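Local coordinates for enterocine A immunity protein (PDB 2BL8), which confers on its bacterial producer immunity to the antimicrobial activity of enterocin A, a pediocin-like bacteriocin, at residues E11-I16 / Y72-I77; D26-L31 / L54-L58; S48-L54 / L80-R85. The contacts are given in a common frame with arbitrary orientation. Numbering follows the deposited sequence.

Contact 1: residues E11-I16 / Y72-I77; sequences ELYNDI and YQEELI
Both segments are regular alpha-helix, Glu-11 to Ile-16 within helix 5-17 and Tyr-72 to Ile-77 within helix 71-84. They run antiparallel, with local axes 10.2 Å apart and a signed crossing angle of -161°. The closest backbone pairing sets the CA of Leu-12 6.4 Å from the CA of Gln-73. Tyr-72, chi1 t, lies at the margin and turns its ring edge to Asp-15, CE2 being 3.8 Å from OD1. Gln-73 directs its CA-to-CB bond toward the partner helix, and its m, t side chain is long enough for NE2 to donate a hydrogen bond to Asp-15 OD2 at 2.9 Å; NE2 also lies 3.4 Å from Ile-16 CG1, while OE1 accepts from the backbone N of Thr-70. Here the first and last helices of an antiparallel four-helix bundle come together, a buried polar link beside apolar packing. Leu-76 (m, t) packs CD1 3.9 Å from the CA of Leu-12 and 4.1 Å from Leu-12 CD1, while its CD2 lies at the margin, 3.9 Å from Glu-11 OE1. Ile-77 (m, t) reaches Leu-12 through CG1, 3.9 Å from CD2 of that leucine, whose t, p rotamer spreads its methyls between Leu-76 and Ile-77.

Contact 2: residues D26-L31 / L54-L58; sequences DILEVL and LVNYL
Almost exactly antiparallel, at 178°, the alpha-helical segments 26-31 and 54-58 stand 11.2 Å apart between local axes, a spacing filled by large side chains. Two CA pairs fix the register: Ile-27 with Leu-58 at 7.2 Å and Val-30 with Leu-54 at 7.8 Å. The main bump is Tyr-57, chi1 t, whose flat ring enters the hollow formed by Asp-26, Ile-27 and Val-30. Val-30, also t, lays CG2 over one ring face, 4.0 Å from the centroid of Tyr-57 in a CH-pi contact, while Ile-27 CA lies at the ring edge. The phenol tip comes against the start of segment 26-31, Tyr-57 OH lying 3.4 Å from Asp-26 CB and 3.7 Å from Ile-27 N. Compact, beta-branched valine suits this place: one methyl covers the ring and the other, CG1, meets Leu-54 CD1 at 3.7 Å. Leu-54 (t, p) also puts CD2 3.9 Å from Leu-31 CD2, and Ile-27 CG2 fits against Leu-58 CD2 at 3.8 Å; Ile-27, Leu-31 and Leu-58 are all m, t. This is apolar packing of antiparallel bundle helices. On helix 5-17, Ile-27 touches Ile-16 and Leu-31 touches Tyr-13; on helix 71-84, Leu-54 packs on Leu-80 and Leu-58 on Ile-77.

Contact 3: residues S48-L54 / L80-R85; sequences SPLINRL and LSEIGR
Ile-51 is the knob of this contact, its m, t rotamer driving the side chain into a hole lined by Leu-80, Ser-81, Ile-83 and Gly-84. It lies early in helix 48-64, which meets the end of helix 71-84 antiparallel, at a signed crossing angle of -149° with axes 8.9 Å apart. The CA of Ser-48 comes within 4.2 Å of the CA of Gly-84; the CA atoms of Asn-52 and Ser-81 are 6.6 Å apart. Glycine permits this closeness: a modelled CB there would crowd Ile-51 CG2 at 3.2 Å. Ile-51 CD1 lies 3.9 Å from the CA of Gly-84, and its CG2 3.7 Å from Leu-80 CG. Leu-80 and Leu-54, both t, p, join through their CD2 atoms at 3.6 Å. Ser-48, chi1 m, is short enough for OG to donate to Gly-84 O at 2.7 Å. Arg-85, where the chain leaves helical geometry, is long enough when extended (m, t, t) for NH2 to donate to OD1 of Asn-52 (chi1 t) at 2.9 Å. A helix's last carbonyls lack the usual i+4 amide, so Ser-48 supplies Gly-84 O with a donor, while Arg-85, whose NH1 bonds to Ala-95 O, ties the helix end to helix 48-64 and the C-terminal tail.

In the fold
From the N terminus, helix 5-17 is followed by helix 25-38, then helices 48-64 and 71-84, and each contact joins helices of this four-helix bundle. Contact 1 closes the longest loop, bringing the first helix to the last. Contact 2 closes a shorter loop within it, pairing the two middle helices; the two contacts touch where Ile-16 meets Leu-28 and Ile-77 meets Leu-58. Contact 3 closes a loop of 25 residues that carries the rest of helix 48-64 and the start of helix 71-84, and crosses both others along the chain. It shares Leu-54 with contact 2 and lies across the chain's centre from contact 1. Together they bind all four helices around one interior.

Contact 1: residues E11-I16 / Y72-I77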
# COMPACT_ATOMS: atom_id res chain seq x y z
N GLU A 11 2.60 7.96 -6.42
CA GLU A 11 1.31 8.19 -7.05
C GLU A 11 0.14 8.09 -6.07
O GLU A 11 -0.80 8.88 -6.13
CB GLU A 11 1.10 7.22 -8.21
CG GLU A 11 2.12 7.39 -9.33
CD GLU A 11 1.97 6.36 -10.44
OE1 GLU A 11 1.55 5.22 -10.15
OE2 GLU A 11 2.29 6.69 -11.60
N LEU A 12 0.21 7.13 -5.15
CA LEU A 12 -0.85 6.96 -4.17
C LEU A 12 -0.86 8.16 -3.23
O LEU A 12 -1.92 8.69 -2.88
CB LEU A 12 -0.64 5.66 -3.38
CG LEU A 12 -1.72 5.24 -2.38
CD1 LEU A 12 -3.06 5.08 -3.09
CD2 LEU A 12 -1.31 3.93 -1.72
N TYR A 13 0.33 8.61 -2.83
CA TYR A 13 0.46 9.75 -1.93
C TYR A 13 -0.15 10.99 -2.57
O TYR A 13 -0.98 11.67 -1.96
CB TYR A 13 1.93 10.03 -1.63
CG TYR A 13 2.14 11.20 -0.68
CD1 TYR A 13 2.39 10.99 0.67
CD2 TYR A 13 2.02 12.52 -1.13
CE1 TYR A 13 2.53 12.05 1.56
CE2 TYR A 13 2.15 13.59 -0.25
CZ TYR A 13 2.40 13.35 1.09
OH TYR A 13 2.53 14.41 1.97
N ASN A 14 0.26 11.28 -3.80
CA ASN A 14 -0.23 12.46 -4.51
C ASN A 14 -1.72 12.43 -4.76
O ASN A 14 -2.39 13.45 -4.63
CB ASN A 14 0.52 12.61 -5.84
CG ASN A 14 1.89 13.22 -5.67
OD1 ASN A 14 2.42 13.29 -4.56
ND2 ASN A 14 2.48 13.67 -6.78
N ASP A 15 -2.26 11.26 -5.10
CA ASP A 15 -3.69 11.16 -5.36
C ASP A 15 -4.51 11.46 -4.11
O ASP A 15 -5.53 12.14 -4.16
CB ASP A 15 -4.05 9.77 -5.89
CG ASP A 15 -5.43 9.74 -6.51
OD1 ASP A 15 -5.59 10.32 -7.61
OD2 ASP A 15 -6.36 9.16 -5.91
N ILE A 16 -4.05 10.93 -2.98
CA ILE A 16 -4.74 11.13 -1.71
C ILE A 16 -4.54 12.56 -1.19
O ILE A 16 -5.48 13.19 -0.70
CB ILE A 16 -4.22 10.14 -0.63
CG1 ILE A 16 -4.69 8.72 -0.97
CG2 ILE A 16 -4.73 10.54 0.75
CD1 ILE A 16 -4.10 7.64 -0.06
N TYR A 72 -9.57 3.63 -8.07
CA TYR A 72 -8.22 3.82 -8.59
C TYR A 72 -7.16 3.63 -7.50
O TYR A 72 -6.13 2.99 -7.74
CB TYR A 72 -8.10 5.21 -9.22
CG TYR A 72 -6.70 5.60 -9.62
CD1 TYR A 72 -5.95 4.81 -10.49
CD2 TYR A 72 -6.12 6.78 -9.14
CE1 TYR A 72 -4.65 5.16 -10.85
CE2 TYR A 72 -4.83 7.14 -9.50
CZ TYR A 72 -4.10 6.34 -10.35
OH TYR A 72 -2.82 6.70 -10.70
N GLN A 73 -7.41 4.19 -6.32
CA GLN A 73 -6.47 4.05 -5.21
C GLN A 73 -6.34 2.57 -4.82
O GLN A 73 -5.25 2.11 -4.50
CB GLN A 73 -6.94 4.89 -4.02
CG GLN A 73 -6.82 6.39 -4.26
CD GLN A 73 -7.49 7.23 -3.19
OE1 GLN A 73 -8.23 6.71 -2.35
NE2 GLN A 73 -7.23 8.53 -3.22
N GLU A 74 -7.46 1.85 -4.85
CA GLU A 74 -7.47 0.42 -4.52
C GLU A 74 -6.61 -0.33 -5.52
O GLU A 74 -5.91 -1.29 -5.17
CB GLU A 74 -8.90 -0.13 -4.56
CG GLU A 74 -9.77 0.31 -3.41
CD GLU A 74 -11.23 -0.09 -3.58
OE1 GLU A 74 -11.55 -0.79 -4.57
OE2 GLU A 74 -12.05 0.30 -2.73
N GLU A 75 -6.68 0.09 -6.78
CA GLU A 75 -5.91 -0.51 -7.85
C GLU A 75 -4.42 -0.25 -7.64
O GLU A 75 -3.59 -1.13 -7.88
CB GLU A 75 -6.40 0.02 -9.20
CG GLU A 75 -7.76 -0.58 -9.56
CD GLU A 75 -8.59 0.28 -10.49
OE1 GLU A 75 -8.05 1.22 -11.10
OE2 GLU A 75 -9.80 -0.00 -10.60
N LEU A 76 -4.07 0.95 -7.19
CA LEU A 76 -2.67 1.26 -6.93
C LEU A 76 -2.17 0.38 -5.77
O LEU A 76 -1.06 -0.15 -5.83
CB LEU A 76 -2.49 2.73 -6.57
CG LEU A 76 -2.70 3.72 -7.72
CD1 LEU A 76 -2.59 5.14 -7.19
CD2 LEU A 76 -1.68 3.45 -8.82
N ILE A 77 -2.98 0.22 -4.73
CA ILE A 77 -2.56 -0.60 -3.60
C ILE A 77 -2.35 -2.04 -4.06
O ILE A 77 -1.41 -2.70 -3.63
CB ILE A 77 -3.59 -0.54 -2.44
CG1 ILE A 77 -3.68 0.90 -1.92
CG2 ILE A 77 -3.15 -1.45 -1.31
CD1 ILE A 77 -4.81 1.12 -0.91

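Contact 2: residues D26-L31 / L54-L58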
# COMPACT_ATOMS: atom_id res chain seq x y z
N ASP A 26 -2.60 10.60 8.70
CA ASP A 26 -1.74 9.52 9.16
C ASP A 26 -1.25 8.67 8.00
O ASP A 26 -0.07 8.31 7.93
CB ASP A 26 -2.47 8.65 10.17
CG ASP A 26 -2.81 9.39 11.45
OD1 ASP A 26 -1.88 9.95 12.07
OD2 ASP A 26 -3.99 9.41 11.84
N ILE A 27 -2.16 8.35 7.09
CA ILE A 27 -1.83 7.54 5.91
C ILE A 27 -0.76 8.23 5.06
O ILE A 27 0.17 7.58 4.58
CB ILE A 27 -3.09 7.28 5.06
CG1 ILE A 27 -4.01 6.29 5.77
CG2 ILE A 27 -2.70 6.78 3.67
CD1 ILE A 27 -5.38 6.17 5.14
N LEU A 28 -0.89 9.53 4.87
CA LEU A 28 0.08 10.27 4.07
C LEU A 28 1.45 10.26 4.75
O LEU A 28 2.48 10.15 4.09
CB LEU A 28 -0.39 11.71 3.86
CG LEU A 28 -1.64 11.91 2.99
CD1 LEU A 28 -2.01 13.38 2.96
CD2 LEU A 28 -1.37 11.41 1.57
N GLU A 29 1.45 10.38 6.08
CA GLU A 29 2.70 10.39 6.84
C GLU A 29 3.42 9.06 6.66
O GLU A 29 4.64 9.02 6.48
CB GLU A 29 2.41 10.64 8.32
CG GLU A 29 3.64 10.70 9.20
CD GLU A 29 3.31 11.10 10.62
OE1 GLU A 29 2.67 12.15 10.81
OE2 GLU A 29 3.70 10.36 11.56
N VAL A 30 2.67 7.97 6.72
CA VAL A 30 3.25 6.64 6.55
C VAL A 30 3.77 6.46 5.13
O VAL A 30 4.87 5.94 4.93
CB VAL A 30 2.22 5.54 6.87
CG1 VAL A 30 2.77 4.18 6.47
CG2 VAL A 30 1.90 5.54 8.37
N LEU A 31 2.99 6.88 4.15
CA LEU A 31 3.42 6.76 2.76
C LEU A 31 4.72 7.53 2.56
O LEU A 31 5.64 7.06 1.88
CB LEU A 31 2.34 7.30 1.82
CG LEU A 31 1.11 6.40 1.67
CD1 LEU A 31 0.03 7.14 0.89
CD2 LEU A 31 1.50 5.10 0.98
N LEU A 54 3.18 -2.01 4.82
CA LEU A 54 2.43 -0.83 4.40
C LEU A 54 1.01 -1.20 4.00
O LEU A 54 0.06 -0.54 4.41
CB LEU A 54 3.13 -0.14 3.23
CG LEU A 54 2.32 0.97 2.55
CD1 LEU A 54 1.97 2.06 3.56
CD2 LEU A 54 3.12 1.54 1.40
N VAL A 55 0.87 -2.26 3.22
CA VAL A 55 -0.46 -2.69 2.78
C VAL A 55 -1.30 -3.13 3.97
O VAL A 55 -2.49 -2.79 4.06
CB VAL A 55 -0.37 -3.81 1.73
CG1 VAL A 55 -1.76 -4.27 1.34
CG2 VAL A 55 0.37 -3.31 0.49
N ASN A 56 -0.70 -3.87 4.90
CA ASN A 56 -1.41 -4.30 6.11
C ASN A 56 -1.99 -3.06 6.79
O ASN A 56 -3.15 -3.03 7.19
CB ASN A 56 -0.45 -4.95 7.11
CG ASN A 56 -0.04 -6.36 6.74
OD1 ASN A 56 0.87 -6.91 7.36
ND2 ASN A 56 -0.69 -6.95 5.75
N TYR A 57 -1.14 -2.05 6.96
CA TYR A 57 -1.53 -0.80 7.61
C TYR A 57 -2.67 -0.08 6.88
O TYR A 57 -3.63 0.38 7.50
CB TYR A 57 -0.32 0.14 7.70
CG TYR A 57 -0.68 1.54 8.14
CD1 TYR A 57 -0.90 1.84 9.48
CD2 TYR A 57 -0.83 2.55 7.19
CE1 TYR A 57 -1.28 3.13 9.87
CE2 TYR A 57 -1.21 3.83 7.57
CZ TYR A 57 -1.43 4.12 8.91
OH TYR A 57 -1.81 5.39 9.27
N LEU A 58 -2.57 0.01 5.56
CA LEU A 58 -3.60 0.70 4.79
C LEU A 58 -4.99 0.10 4.98
O LEU A 58 -5.95 0.83 5.22
CB LEU A 58 -3.22 0.71 3.30
CG LEU A 58 -1.98 1.55 2.96
CD1 LEU A 58 -1.62 1.41 1.49
CD2 LEU A 58 -2.25 3.01 3.29

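Contact 3: residues S48-L54 / L80-R85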
# COMPACT_ATOMS: atom_id res chain seq x y z
N SER A 48 10.17 -5.85 -0.20
CA SER A 48 8.93 -6.62 -0.10
C SER A 48 8.34 -6.59 1.31
O SER A 48 7.14 -6.41 1.48
CB SER A 48 9.15 -8.07 -0.54
OG SER A 48 9.45 -8.12 -1.92
N PRO A 49 9.18 -6.78 2.34
CA PRO A 49 8.67 -6.76 3.72
C PRO A 49 8.05 -5.40 4.08
O PRO A 49 7.00 -5.33 4.72
CB PRO A 49 9.92 -7.05 4.55
CG PRO A 49 10.73 -7.91 3.63
CD PRO A 49 10.59 -7.20 2.31
N LEU A 50 8.71 -4.33 3.65
CA LEU A 50 8.24 -2.99 3.93
C LEU A 50 6.91 -2.75 3.22
O LEU A 50 5.97 -2.21 3.80
CB LEU A 50 9.26 -1.95 3.46
CG LEU A 50 8.89 -0.50 3.76
CD1 LEU A 50 8.78 -0.31 5.26
CD2 LEU A 50 9.95 0.43 3.17
N ILE A 51 6.85 -3.17 1.97
CA ILE A 51 5.64 -3.02 1.17
C ILE A 51 4.47 -3.74 1.84
O ILE A 51 3.38 -3.18 1.95
CB ILE A 51 5.84 -3.57 -0.25
CG1 ILE A 51 6.82 -2.68 -1.01
CG2 ILE A 51 4.50 -3.67 -0.98
CD1 ILE A 51 7.22 -3.22 -2.36
N ASN A 52 4.69 -4.97 2.28
CA ASN A 52 3.61 -5.72 2.90
C ASN A 52 3.14 -5.08 4.21
O ASN A 52 1.95 -5.05 4.50
CB ASN A 52 4.02 -7.17 3.16
CG ASN A 52 2.82 -8.05 3.40
OD1 ASN A 52 1.99 -8.22 2.51
ND2 ASN A 52 2.71 -8.60 4.60
N ARG A 53 4.08 -4.56 4.99
CA ARG A 53 3.72 -3.90 6.24
C ARG A 53 2.85 -2.69 5.91
O ARG A 53 1.89 -2.38 6.63
CB ARG A 53 4.98 -3.44 6.99
CG ARG A 53 5.81 -4.57 7.56
CD ARG A 53 7.08 -4.07 8.25
NE ARG A 53 6.81 -3.10 9.31
CZ ARG A 53 6.68 -1.79 9.12
NH1 ARG A 53 6.80 -1.27 7.90
NH2 ARG A 53 6.43 -0.99 10.15
N LEU A 54 3.18 -2.01 4.82
CA LEU A 54 2.43 -0.83 4.40
C LEU A 54 1.01 -1.20 4.00
O LEU A 54 0.06 -0.54 4.41
CB LEU A 54 3.13 -0.14 3.23
CG LEU A 54 2.32 0.97 2.55
CD1 LEU A 54 1.97 2.06 3.56
CD2 LEU A 54 3.12 1.54 1.40
N LEU A 80 0.93 -2.29 -5.88
CA LEU A 80 2.06 -2.21 -4.96
C LEU A 80 2.36 -3.58 -4.36
O LEU A 80 3.50 -4.02 -4.30
CB LEU A 80 1.78 -1.19 -3.85
CG LEU A 80 2.96 -0.90 -2.92
CD1 LEU A 80 4.13 -0.35 -3.72
CD2 LEU A 80 2.53 0.09 -1.84
N SER A 81 1.31 -4.28 -3.92
CA SER A 81 1.52 -5.60 -3.35
C SER A 81 2.07 -6.56 -4.40
O SER A 81 2.89 -7.43 -4.09
CB SER A 81 0.22 -6.15 -2.79
OG SER A 81 0.46 -7.39 -2.16
N GLU A 82 1.61 -6.42 -5.64
CA GLU A 82 2.08 -7.29 -6.72
C GLU A 82 3.59 -7.15 -6.88
O GLU A 82 4.30 -8.13 -7.13
CB GLU A 82 1.37 -6.97 -8.03
CG GLU A 82 -0.13 -7.22 -7.99
CD GLU A 82 -0.81 -6.95 -9.31
OE1 GLU A 82 -0.63 -5.84 -9.86
OE2 GLU A 82 -1.54 -7.83 -9.80
N ILE A 83 4.09 -5.92 -6.74
CA ILE A 83 5.52 -5.67 -6.85
C ILE A 83 6.24 -6.36 -5.71
O ILE A 83 7.30 -6.95 -5.89
CB ILE A 83 5.83 -4.16 -6.80
CG1 ILE A 83 5.31 -3.49 -8.08
CG2 ILE A 83 7.33 -3.93 -6.63
CD1 ILE A 83 5.50 -1.99 -8.11
N GLY A 84 5.66 -6.28 -4.52
CA GLY A 84 6.25 -6.90 -3.35
C GLY A 84 6.23 -8.41 -3.45
O GLY A 84 7.11 -9.09 -2.92
N ARG A 85 5.22 -8.94 -4.13
CA ARG A 85 5.07 -10.38 -4.29
C ARG A 85 5.27 -10.82 -5.72
O ARG A 85 4.32 -11.21 -6.41
CB ARG A 85 3.69 -10.81 -3.79
CG ARG A 85 3.53 -10.63 -2.29
CD ARG A 85 2.19 -11.12 -1.77
NE ARG A 85 2.04 -10.77 -0.35
CZ ARG A 85 1.03 -11.15 0.42
NH1 ARG A 85 0.06 -11.92 -0.08
NH2 ARG A 85 0.99 -10.77 1.69